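Local coordinates for protein LbaCas13a H328A (C2c2) (Lachnospiraceae bacterium NK4A179, PDB 5WLH) that binds CRISPR guide RNA in its precursor form and, as a Cas13a nuclease, probably cleaves RNA that the guide recognises, at residues E434-W437 against K438-N442; G1201-S1204 against T1205-I1209; D1224-A1227 against S1228-I1232. One frame throughout, in Å; residues are numbered along the deposited sequence.

Contact 1 (E434-W437 against K438-N442); sequences EKIW and KDLIN. With nucleotides of chain B.
Lys438 lays its CB and CG against the Glu434 carbonyl, CG 3.5 Å from Glu434 O, the same oxygen that takes the Lys438 backbone N-H. The chain then runs out straight toward the RNA, CD and CE passing OP1 of A4 of chain B, and bends only at its last torsion (chi4 85°), which turns Lys438 NZ onto OP1 of A3 of chain B at 2.5 Å. NZ also donates to a water 3.0 Å from it, which lies 2.8 Å from Glu434 OE2; that carboxylate has its direct salt bridge with Arg303. One turn back, Lys435 NZ grips OP2 of G5 of chain B at 2.6 Å, so two lysines three residues apart hold phosphates of the same RNA strand. Farther along the helix, Ile441 CD1 sits over one face of the Trp437 indole, 3.8 Å from the five-membered ring centroid and offset toward the rim, while Arg303 makes a cation-pi contact with that tryptophan. Behind it, Ile436 and Leu440 turn to helices 292-311 and 398-417. This is an alpha-helix with regular i to i+4 bonds, packed among neighbouring helices, whose Lys435 and Lys438 form part of the guide-RNA phosphate site.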
loop_
_atom_site.group_PDB
_atom_site.type_symbol
_atom_site.label_atom_id
_atom_site.label_comp_id
_atom_site.label_asym_id
_atom_site.label_seq_id
_atom_site.Cartn_x
_atom_site.Cartn_y
_atom_site.Cartn_z
ATOM N N GLU A 434 -26.441 12.203 4.387
ATOM C CA GLU A 434 -25.152 12.811 4.681
ATOM C C GLU A 434 -23.998 11.997 4.107
ATOM O O GLU A 434 -22.996 12.580 3.683
ATOM C CB GLU A 434 -25.019 13.025 6.183
ATOM C CG GLU A 434 -26.124 13.969 6.709
ATOM C CD GLU A 434 -26.498 15.036 5.688
ATOM O OE1 GLU A 434 -27.686 15.101 5.294
ATOM O OE2 GLU A 434 -25.598 15.804 5.261
ATOM N N LYS A 435 -24.126 10.668 4.032
ATOM C CA LYS A 435 -23.121 9.911 3.290
ATOM C C LYS A 435 -23.082 10.351 1.835
ATOM O O LYS A 435 -22.002 10.522 1.261
ATOM C CB LYS A 435 -23.407 8.417 3.358
ATOM C CG LYS A 435 -22.933 7.756 4.625
ATOM C CD LYS A 435 -21.418 7.840 4.734
ATOM C CE LYS A 435 -20.964 7.167 6.018
ATOM N NZ LYS A 435 -19.539 7.445 6.325
ATOM N N ILE A 436 -24.256 10.528 1.217
ATOM C CA ILE A 436 -24.313 10.929 -0.190
ATOM C C ILE A 436 -23.792 12.354 -0.369
ATOM O O ILE A 436 -23.087 12.651 -1.341
ATOM C CB ILE A 436 -25.746 10.765 -0.743
ATOM C CG1 ILE A 436 -25.917 9.375 -1.369
ATOM C CG2 ILE A 436 -26.069 11.818 -1.790
ATOM C CD1 ILE A 436 -25.621 8.236 -0.404
ATOM N N TRP A 437 -24.149 13.258 0.544
ATOM C CA TRP A 437 -23.614 14.618 0.505
ATOM C C TRP A 437 -22.091 14.604 0.484
ATOM O O TRP A 437 -21.457 15.239 -0.369
ATOM C CB TRP A 437 -24.132 15.401 1.716
ATOM C CG TRP A 437 -23.546 16.785 1.963
ATOM C CD1 TRP A 437 -22.863 17.185 3.065
ATOM C CD2 TRP A 437 -23.649 17.946 1.116
ATOM N NE1 TRP A 437 -22.513 18.511 2.960
ATOM C CE2 TRP A 437 -22.996 19.006 1.779
ATOM C CE3 TRP A 437 -24.236 18.195 -0.124
ATOM C CZ2 TRP A 437 -22.896 20.298 1.229
ATOM C CZ3 TRP A 437 -24.131 19.485 -0.673
ATOM C CH2 TRP A 437 -23.468 20.510 0.006
ATOM N N LYS A 438 -21.485 13.870 1.416
ATOM C CA LYS A 438 -20.030 13.804 1.429
ATOM C C LYS A 438 -19.499 13.070 0.203
ATOM O O LYS A 438 -18.369 13.332 -0.226
ATOM C CB LYS A 438 -19.537 13.133 2.696
ATOM C CG LYS A 438 -19.816 13.948 3.964
ATOM C CD LYS A 438 -19.267 13.242 5.183
ATOM C CE LYS A 438 -19.577 14.016 6.464
ATOM N NZ LYS A 438 -20.935 13.646 6.959
ATOM N N ASP A 439 -20.288 12.136 -0.342
ATOM C CA ASP A 439 -19.940 11.418 -1.568
ATOM C C ASP A 439 -19.895 12.362 -2.765
ATOM O O ASP A 439 -19.006 12.256 -3.627
ATOM C CB ASP A 439 -20.973 10.300 -1.770
ATOM C CG ASP A 439 -20.579 9.263 -2.797
ATOM O OD1 ASP A 439 -19.466 9.315 -3.393
ATOM O OD2 ASP A 439 -21.432 8.351 -2.997
ATOM N N LEU A 440 -20.839 13.308 -2.830
ATOM C CA LEU A 440 -20.818 14.296 -3.901
ATOM C C LEU A 440 -19.608 15.204 -3.774
ATOM O O LEU A 440 -18.960 15.539 -4.771
ATOM C CB LEU A 440 -22.098 15.134 -3.865
ATOM C CG LEU A 440 -23.380 14.365 -4.167
ATOM C CD1 LEU A 440 -24.544 15.340 -4.339
ATOM C CD2 LEU A 440 -23.232 13.495 -5.398
ATOM N N ILE A 441 -19.320 15.646 -2.555
ATOM C CA ILE A 441 -18.152 16.487 -2.342
ATOM C C ILE A 441 -16.883 15.698 -2.651
ATOM O O ILE A 441 -15.942 16.218 -3.258
ATOM C CB ILE A 441 -18.175 17.034 -0.908
ATOM C CG1 ILE A 441 -19.359 18.007 -0.760
ATOM C CG2 ILE A 441 -16.885 17.743 -0.573
ATOM C CD1 ILE A 441 -19.614 18.379 0.689
ATOM N N ASN A 442 -16.872 14.413 -2.291
ATOM C CA ASN A 442 -15.750 13.548 -2.641
ATOM C C ASN A 442 -15.505 13.555 -4.140
ATOM O O ASN A 442 -14.363 13.657 -4.606
ATOM C CB ASN A 442 -16.029 12.124 -2.181
ATOM C CG ASN A 442 -14.886 11.183 -2.508
ATOM O OD1 ASN A 442 -13.903 11.160 -1.794
ATOM N ND2 ASN A 442 -15.022 10.405 -3.589
ATOM P P G B 5 -17.719 5.463 8.907
ATOM O OP1 G B 5 -16.828 4.959 7.825
ATOM O OP2 G B 5 -18.996 6.138 8.552
ATOM O "O5'" G B 5 -18.098 4.268 9.866
ATOM C "C5'" G B 5 -17.114 3.403 10.401
ATOM C "C4'" G B 5 -17.763 2.422 11.348
ATOM O "O4'" G B 5 -18.270 3.146 12.504
ATOM C "C3'" G B 5 -18.990 1.695 10.810
ATOM O "O3'" G B 5 -18.663 0.573 10.006
ATOM C "C2'" G B 5 -19.721 1.307 12.090
ATOM O "O2'" G B 5 -19.083 0.188 12.688
ATOM C "C1'" G B 5 -19.472 2.543 12.957
ATOM N N9 G B 5 -20.554 3.532 12.802
ATOM C C8 G B 5 -20.620 4.552 11.883
ATOM N N7 G B 5 -21.706 5.279 11.983
ATOM C C5 G B 5 -22.396 4.693 13.039
ATOM C C6 G B 5 -23.649 5.043 13.605
ATOM O O6 G B 5 -24.398 5.965 13.261
ATOM N N1 G B 5 -23.984 4.184 14.646
ATOM C C2 G B 5 -23.212 3.129 15.086
ATOM N N2 G B 5 -23.695 2.416 16.109
ATOM N N3 G B 5 -22.037 2.778 14.566
ATOM C C4 G B 5 -21.709 3.608 13.548
ATOM P P A B 4 -18.592 11.219 9.484
ATOM O OP1 A B 4 -17.992 11.258 8.114
ATOM O OP2 A B 4 -20.065 11.290 9.665
ATOM O "O5'" A B 4 -18.113 9.890 10.204
ATOM C "C5'" A B 4 -16.736 9.559 10.274
ATOM C "C4'" A B 4 -16.533 8.386 11.186
ATOM O "O4'" A B 4 -16.951 8.737 12.527
ATOM C "C3'" A B 4 -17.365 7.163 10.855
ATOM O "O3'" A B 4 -16.788 6.387 9.825
ATOM C "C2'" A B 4 -17.437 6.444 12.193
ATOM O "O2'" A B 4 -16.206 5.791 12.477
ATOM C "C1'" A B 4 -17.562 7.626 13.147
ATOM N N9 A B 4 -18.967 7.980 13.418
ATOM C C8 A B 4 -19.725 9.003 12.902
ATOM N N7 A B 4 -20.945 9.045 13.395
ATOM C C5 A B 4 -20.975 7.992 14.301
ATOM C C6 A B 4 -21.971 7.473 15.161
ATOM N N6 A B 4 -23.201 7.976 15.277
ATOM N N1 A B 4 -21.639 6.412 15.927
ATOM C C2 A B 4 -20.415 5.887 15.832
ATOM N N3 A B 4 -19.402 6.282 15.060
ATOM C C4 A B 4 -19.759 7.331 14.317
ATOM P P A B 3 -20.949 16.214 9.992
ATOM O OP1 A B 3 -21.133 15.060 9.071
ATOM O OP2 A B 3 -22.124 16.889 10.599
ATOM O "O5'" A B 3 -20.032 15.815 11.221
ATOM C "C5'" A B 3 -19.961 14.488 11.646
ATOM C "C4'" A B 3 -18.538 14.101 11.910
ATOM O "O4'" A B 3 -18.263 14.305 13.319
ATOM C "C3'" A B 3 -18.272 12.627 11.661
ATOM O "O3'" A B 3 -17.879 12.382 10.322
ATOM C "C2'" A B 3 -17.234 12.277 12.704
ATOM O "O2'" A B 3 -15.959 12.752 12.301
ATOM C "C1'" A B 3 -17.703 13.146 13.871
ATOM N N9 A B 3 -18.766 12.509 14.668
ATOM C C8 A B 3 -20.057 12.978 14.849
ATOM N N7 A B 3 -20.787 12.221 15.635
ATOM C C5 A B 3 -19.921 11.189 15.990
ATOM C C6 A B 3 -20.075 10.068 16.824
ATOM N N6 A B 3 -21.224 9.783 17.442
ATOM N N1 A B 3 -19.018 9.236 16.990
ATOM C C2 A B 3 -17.875 9.533 16.356
ATOM N N3 A B 3 -17.613 10.563 15.552
ATOM C C4 A B 3 -18.679 11.359 15.411
HETATM O O HOH W 1 -23.007 15.703 6.212
#

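Contact 2 (G1201-S1204 against T1205-I1209); sequences GKES and TGAKI
Glu1203 lays its CG against the aliphatic stem of Lys1208, CG to CG 3.5 Å, the two side chains crossing at about a right angle. Glu1203 CG also touches Ala1207 CB at 3.8 Å. With CG set between backbone N and carbonyl carbon (chi1 65°) and a bend at chi2, the carboxylate comes back over the lysine chain: Glu1203 OE2 is 3.6 Å from Lys1208 CE, yet 4.9 Å from its NZ. The acid is therefore near the ammonium without pairing with it, and OE2 finds its hydrogen bond at Ser1199 OG instead.

Lys1208 runs extended beyond CG, back along the loop that leads into its own helix. Lys1208 NZ lies 2.8 Å from Gly1201 O, in a direction tilted 32° out of the carbonyl plane. Gly1201 O, Ala1178 O, Leu1184 O and a water that donates a hydrogen bond to Glu1203 O share the three N-H groups of NZ, so the ammonium of this buried lysine is met by three backbone carbonyls and a water. Cutting this side chain back to an alanine is likely to leave the carbonyls of Gly1201, Ala1178 and Leu1184 without their shared donor and set the 1201-1203 loop free to shift.

Gly1201 has a positive phi, where a CB would jam against the preceding carbonyl oxygen. At the helix start, Ser1204 OG is folded over its own backbone and accepts from Ala1207 N at 2.9 Å, nearly straight at 160°, while Ser1204 O takes the Lys1208 N-H as the first i to i+4 bond. This is a serine N-cap, opening helix 1205-1216 after strand 1196-1198.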
loop_
_atom_site.group_PDB
_atom_site.type_symbol
_atom_site.label_atom_id
_atom_site.label_comp_id
_atom_site.label_asym_id
_atom_site.label_seq_id
_atom_site.Cartn_x
_atom_site.Cartn_y
_atom_site.Cartn_z
ATOM N N GLY A 1201 14.250 29.167 -2.386
ATOM C CA GLY A 1201 13.490 27.962 -2.630
ATOM C C GLY A 1201 13.732 26.843 -1.651
ATOM O O GLY A 1201 13.009 25.838 -1.696
ATOM N N LYS A 1202 14.715 26.977 -0.762
ATOM C CA LYS A 1202 15.072 25.913 0.160
ATOM C C LYS A 1202 14.412 26.069 1.521
ATOM O O LYS A 1202 14.598 25.219 2.394
ATOM C CB LYS A 1202 16.593 25.846 0.310
ATOM C CG LYS A 1202 17.315 25.684 -1.019
ATOM C CD LYS A 1202 18.832 25.730 -0.850
ATOM C CE LYS A 1202 19.531 25.390 -2.166
ATOM N NZ LYS A 1202 20.778 26.182 -2.370
ATOM N N GLU A 1203 13.633 27.123 1.721
ATOM C CA GLU A 1203 12.948 27.288 2.988
ATOM C C GLU A 1203 11.888 26.193 3.165
ATOM O O GLU A 1203 11.529 25.478 2.223
ATOM C CB GLU A 1203 12.328 28.686 3.080
ATOM C CG GLU A 1203 11.222 28.972 2.071
ATOM C CD GLU A 1203 11.714 29.451 0.708
ATOM O OE1 GLU A 1203 12.901 29.250 0.339
ATOM O OE2 GLU A 1203 10.892 30.029 -0.023
ATOM N N SER A 1204 11.424 26.046 4.404
ATOM C CA SER A 1204 10.530 24.952 4.776
ATOM C C SER A 1204 9.171 25.080 4.100
ATOM O O SER A 1204 8.776 26.147 3.621
ATOM C CB SER A 1204 10.323 24.922 6.287
ATOM O OG SER A 1204 9.583 26.059 6.721
ATOM N N THR A 1205 8.434 23.968 4.073
ATOM C CA THR A 1205 7.061 24.050 3.584
ATOM C C THR A 1205 6.276 25.102 4.360
ATOM O O THR A 1205 5.573 25.927 3.763
ATOM C CB THR A 1205 6.389 22.679 3.670
ATOM O OG1 THR A 1205 7.180 21.730 2.945
ATOM C CG2 THR A 1205 5.010 22.725 3.057
ATOM N N GLY A 1206 6.428 25.126 5.686
ATOM C CA GLY A 1206 5.717 26.115 6.482
ATOM C C GLY A 1206 6.080 27.540 6.103
ATOM O O GLY A 1206 5.211 28.416 6.031
ATOM N N ALA A 1207 7.368 27.794 5.860
ATOM C CA ALA A 1207 7.776 29.124 5.434
ATOM C C ALA A 1207 7.185 29.445 4.079
ATOM O O ALA A 1207 6.731 30.571 3.836
ATOM C CB ALA A 1207 9.301 29.228 5.379
ATOM N N LYS A 1208 7.181 28.460 3.181
ATOM C CA LYS A 1208 6.666 28.690 1.844
ATOM C C LYS A 1208 5.183 29.002 1.872
ATOM O O LYS A 1208 4.705 29.819 1.085
ATOM C CB LYS A 1208 6.944 27.481 0.966
ATOM C CG LYS A 1208 8.400 27.491 0.551
ATOM C CD LYS A 1208 8.738 26.395 -0.336
ATOM C CE LYS A 1208 10.029 26.710 -1.047
ATOM N NZ LYS A 1208 10.268 25.602 -1.990
ATOM N N ILE A 1209 4.425 28.323 2.733
ATOM C CA ILE A 1209 3.010 28.644 2.825
ATOM C C ILE A 1209 2.828 30.084 3.280
ATOM O O ILE A 1209 2.005 30.821 2.728
ATOM C CB ILE A 1209 2.306 27.662 3.764
ATOM C CG1 ILE A 1209 2.313 26.287 3.097
ATOM C CG2 ILE A 1209 0.887 28.161 4.080
ATOM C CD1 ILE A 1209 1.684 25.196 3.955
HETATM O O HOH W 2 10.859 23.713 0.214
#

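Contact 3 (D1224-A1227 against S1228-I1232); sequences DCYA and SGLEI. With nucleotides of chain B.
Leu1230 folds back onto the residues before it: its CD1 packs 3.6 Å from Ala1227 CA and also meets Ala1227 CB and, obliquely, Tyr1226 CE1, the last at 4.3 Å. CG lies anti to its own carbonyl carbon (chi1 -72°), and this swings the branch toward Ala1227. The backbone bond that closes this loop runs from Leu1230 N to Ala1227 O at 3.0 Å. It belongs to a type II turn with Gly1229 in its third position at a positive phi of 80°.

Just upstream, Ser1228 N donates to Cys1225 O, also 3.0 Å, and closes a type I turn, so two turns follow each other and share Ala1227 and Ser1228. Asp1224 sets up the first of them: its OD1 accepts from Ala1227 N at 3.0 Å, an Asx motif in which the N-H comes from above the carboxylate plane. Its other oxygen, OD2, is held by Tyr1213. A water lies within hydrogen-bonding distance of Tyr1226 O and Ser1228 O, bridging the backbone across the junction, and Gln1137 donates to Tyr1226 O as well.

Beyond the turns, Glu1231 O accepts from both N1 and N2 of G2 of chain B, at 2.7 and 2.9 Å, one carbonyl taking N-H donors from both nitrogens on the guanine's Watson-Crick edge, consistent with recognition of that base. The Glu1231 carboxylate turns elsewhere, to Arg295 and Tyr287.

Around this, Leu1230 rests on Leu1133 and Phe1136 of helix 1106-1145, while Tyr1226 fits among that helix, helix 1171-1180 and helix 1205-1216, just ahead of the short helix 1230-1233.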
loop_
_atom_site.group_PDB
_atom_site.type_symbol
_atom_site.label_atom_id
_atom_site.label_comp_id
_atom_site.label_asym_id
_atom_site.label_seq_id
_atom_site.Cartn_x
_atom_site.Cartn_y
_atom_site.Cartn_z
ATOM N N ASP A 1224 -8.258 34.389 1.488
ATOM C CA ASP A 1224 -7.307 33.283 1.650
ATOM C C ASP A 1224 -7.298 32.471 0.350
ATOM O O ASP A 1224 -8.028 31.485 0.211
ATOM C CB ASP A 1224 -7.654 32.416 2.854
ATOM C CG ASP A 1224 -6.562 31.398 3.185
ATOM O OD1 ASP A 1224 -5.775 31.048 2.282
ATOM O OD2 ASP A 1224 -6.471 30.959 4.352
ATOM N N CYS A 1225 -6.431 32.881 -0.581
ATOM C CA CYS A 1225 -6.306 32.182 -1.855
ATOM C C CYS A 1225 -5.807 30.750 -1.661
ATOM O O CYS A 1225 -6.239 29.833 -2.367
ATOM C CB CYS A 1225 -5.360 32.954 -2.776
ATOM S SG CYS A 1225 -5.046 32.154 -4.368
ATOM N N TYR A 1226 -4.882 30.546 -0.725
ATOM C CA TYR A 1226 -4.362 29.199 -0.477
ATOM C C TYR A 1226 -5.491 28.225 -0.176
ATOM O O TYR A 1226 -5.494 27.080 -0.657
ATOM C CB TYR A 1226 -3.378 29.252 0.689
ATOM C CG TYR A 1226 -2.875 27.928 1.201
ATOM C CD1 TYR A 1226 -3.593 27.218 2.162
ATOM C CD2 TYR A 1226 -1.663 27.400 0.758
ATOM C CE1 TYR A 1226 -3.142 26.027 2.642
ATOM C CE2 TYR A 1226 -1.194 26.194 1.249
ATOM C CZ TYR A 1226 -1.949 25.516 2.193
ATOM O OH TYR A 1226 -1.516 24.324 2.708
ATOM N N ALA A 1227 -6.461 28.669 0.612
ATOM C CA ALA A 1227 -7.578 27.844 1.038
ATOM C C ALA A 1227 -8.751 27.869 0.066
ATOM O O ALA A 1227 -9.788 27.262 0.362
ATOM C CB ALA A 1227 -8.052 28.287 2.432
ATOM N N SER A 1228 -8.634 28.560 -1.072
ATOM C CA SER A 1228 -9.758 28.637 -1.996
ATOM C C SER A 1228 -10.097 27.248 -2.512
ATOM O O SER A 1228 -9.210 26.490 -2.915
ATOM C CB SER A 1228 -9.447 29.577 -3.162
ATOM O OG SER A 1228 -10.627 29.851 -3.900
ATOM N N GLY A 1229 -11.378 26.892 -2.441
ATOM C CA GLY A 1229 -11.815 25.573 -2.839
ATOM C C GLY A 1229 -11.602 24.478 -1.812
ATOM O O GLY A 1229 -12.184 23.400 -1.963
ATOM N N LEU A 1230 -10.821 24.721 -0.749
ATOM C CA LEU A 1230 -10.474 23.638 0.169
ATOM C C LEU A 1230 -11.656 23.139 0.990
ATOM O O LEU A 1230 -11.526 22.092 1.633
ATOM C CB LEU A 1230 -9.352 24.061 1.118
ATOM C CG LEU A 1230 -7.965 24.180 0.487
ATOM C CD1 LEU A 1230 -6.924 24.313 1.573
ATOM C CD2 LEU A 1230 -7.684 22.997 -0.455
ATOM N N GLU A 1231 -12.799 23.837 0.968
ATOM C CA GLU A 1231 -14.018 23.274 1.549
ATOM C C GLU A 1231 -14.417 21.939 0.904
ATOM O O GLU A 1231 -15.118 21.143 1.542
ATOM C CB GLU A 1231 -15.157 24.288 1.431
ATOM C CG GLU A 1231 -15.703 24.478 0.012
ATOM C CD GLU A 1231 -14.899 25.470 -0.819
ATOM O OE1 GLU A 1231 -13.982 26.129 -0.271
ATOM O OE2 GLU A 1231 -15.189 25.572 -2.028
ATOM N N ILE A 1232 -14.002 21.696 -0.345
ATOM C CA ILE A 1232 -14.224 20.429 -1.039
ATOM C C ILE A 1232 -13.243 19.376 -0.553
ATOM O O ILE A 1232 -13.583 18.194 -0.424
ATOM C CB ILE A 1232 -14.090 20.661 -2.558
ATOM C CG1 ILE A 1232 -15.142 21.664 -3.027
ATOM C CG2 ILE A 1232 -14.170 19.370 -3.356
ATOM C CD1 ILE A 1232 -16.542 21.142 -2.894
ATOM P P G B 2 -20.983 22.771 11.444
ATOM O OP1 G B 2 -21.788 22.409 12.647
ATOM O OP2 G B 2 -19.764 23.605 11.598
ATOM O "O5'" G B 2 -20.583 21.433 10.666
ATOM C "C5'" G B 2 -21.586 20.560 10.151
ATOM C "C4'" G B 2 -21.028 19.486 9.244
ATOM O "O4'" G B 2 -20.456 20.077 8.043
ATOM C "C3'" G B 2 -19.931 18.605 9.839
ATOM O "O3'" G B 2 -20.046 17.313 9.261
ATOM C "C2'" G B 2 -18.664 19.253 9.302
ATOM O "O2'" G B 2 -17.526 18.416 9.283
ATOM C "C1'" G B 2 -19.114 19.641 7.900
ATOM N N9 G B 2 -18.325 20.722 7.324
ATOM C C8 G B 2 -18.189 21.969 7.885
ATOM N N7 G B 2 -17.425 22.747 7.177
ATOM C C5 G B 2 -17.029 21.957 6.104
ATOM C C6 G B 2 -16.186 22.299 5.007
ATOM O O6 G B 2 -15.620 23.372 4.802
ATOM N N1 G B 2 -16.036 21.253 4.110
ATOM C C2 G B 2 -16.608 20.014 4.254
ATOM N N2 G B 2 -16.328 19.141 3.260
ATOM N N3 G B 2 -17.404 19.678 5.284
ATOM C C4 G B 2 -17.577 20.702 6.163
HETATM O O HOH W 3 -6.389 26.618 -3.076
#

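How the contacts relate
From the N terminus, contact 1 comes first, within helix 429-458, and closes no loop beyond single helical turns. Nearly 760 residues later, contact 2 joins the loop after strand 1196-1198 to the start of helix 1205-1216, and contact 3 follows that helix, closing two successive turns before helix 1230-1233. The three are in series, without nesting or crossing. Ile1209 CD1 of contact 2 meets Tyr1226 OH of contact 3 at 3.5 Å, and Ile441 CG2 of contact 1 packs on Ile1232 O of contact 3. Contact 3 thus bridges the other two, whose centres are about 34 Å apart. Contacts 1 and 3 both hold the RNA; contact 2 lies about 17 Å from its nearest atom.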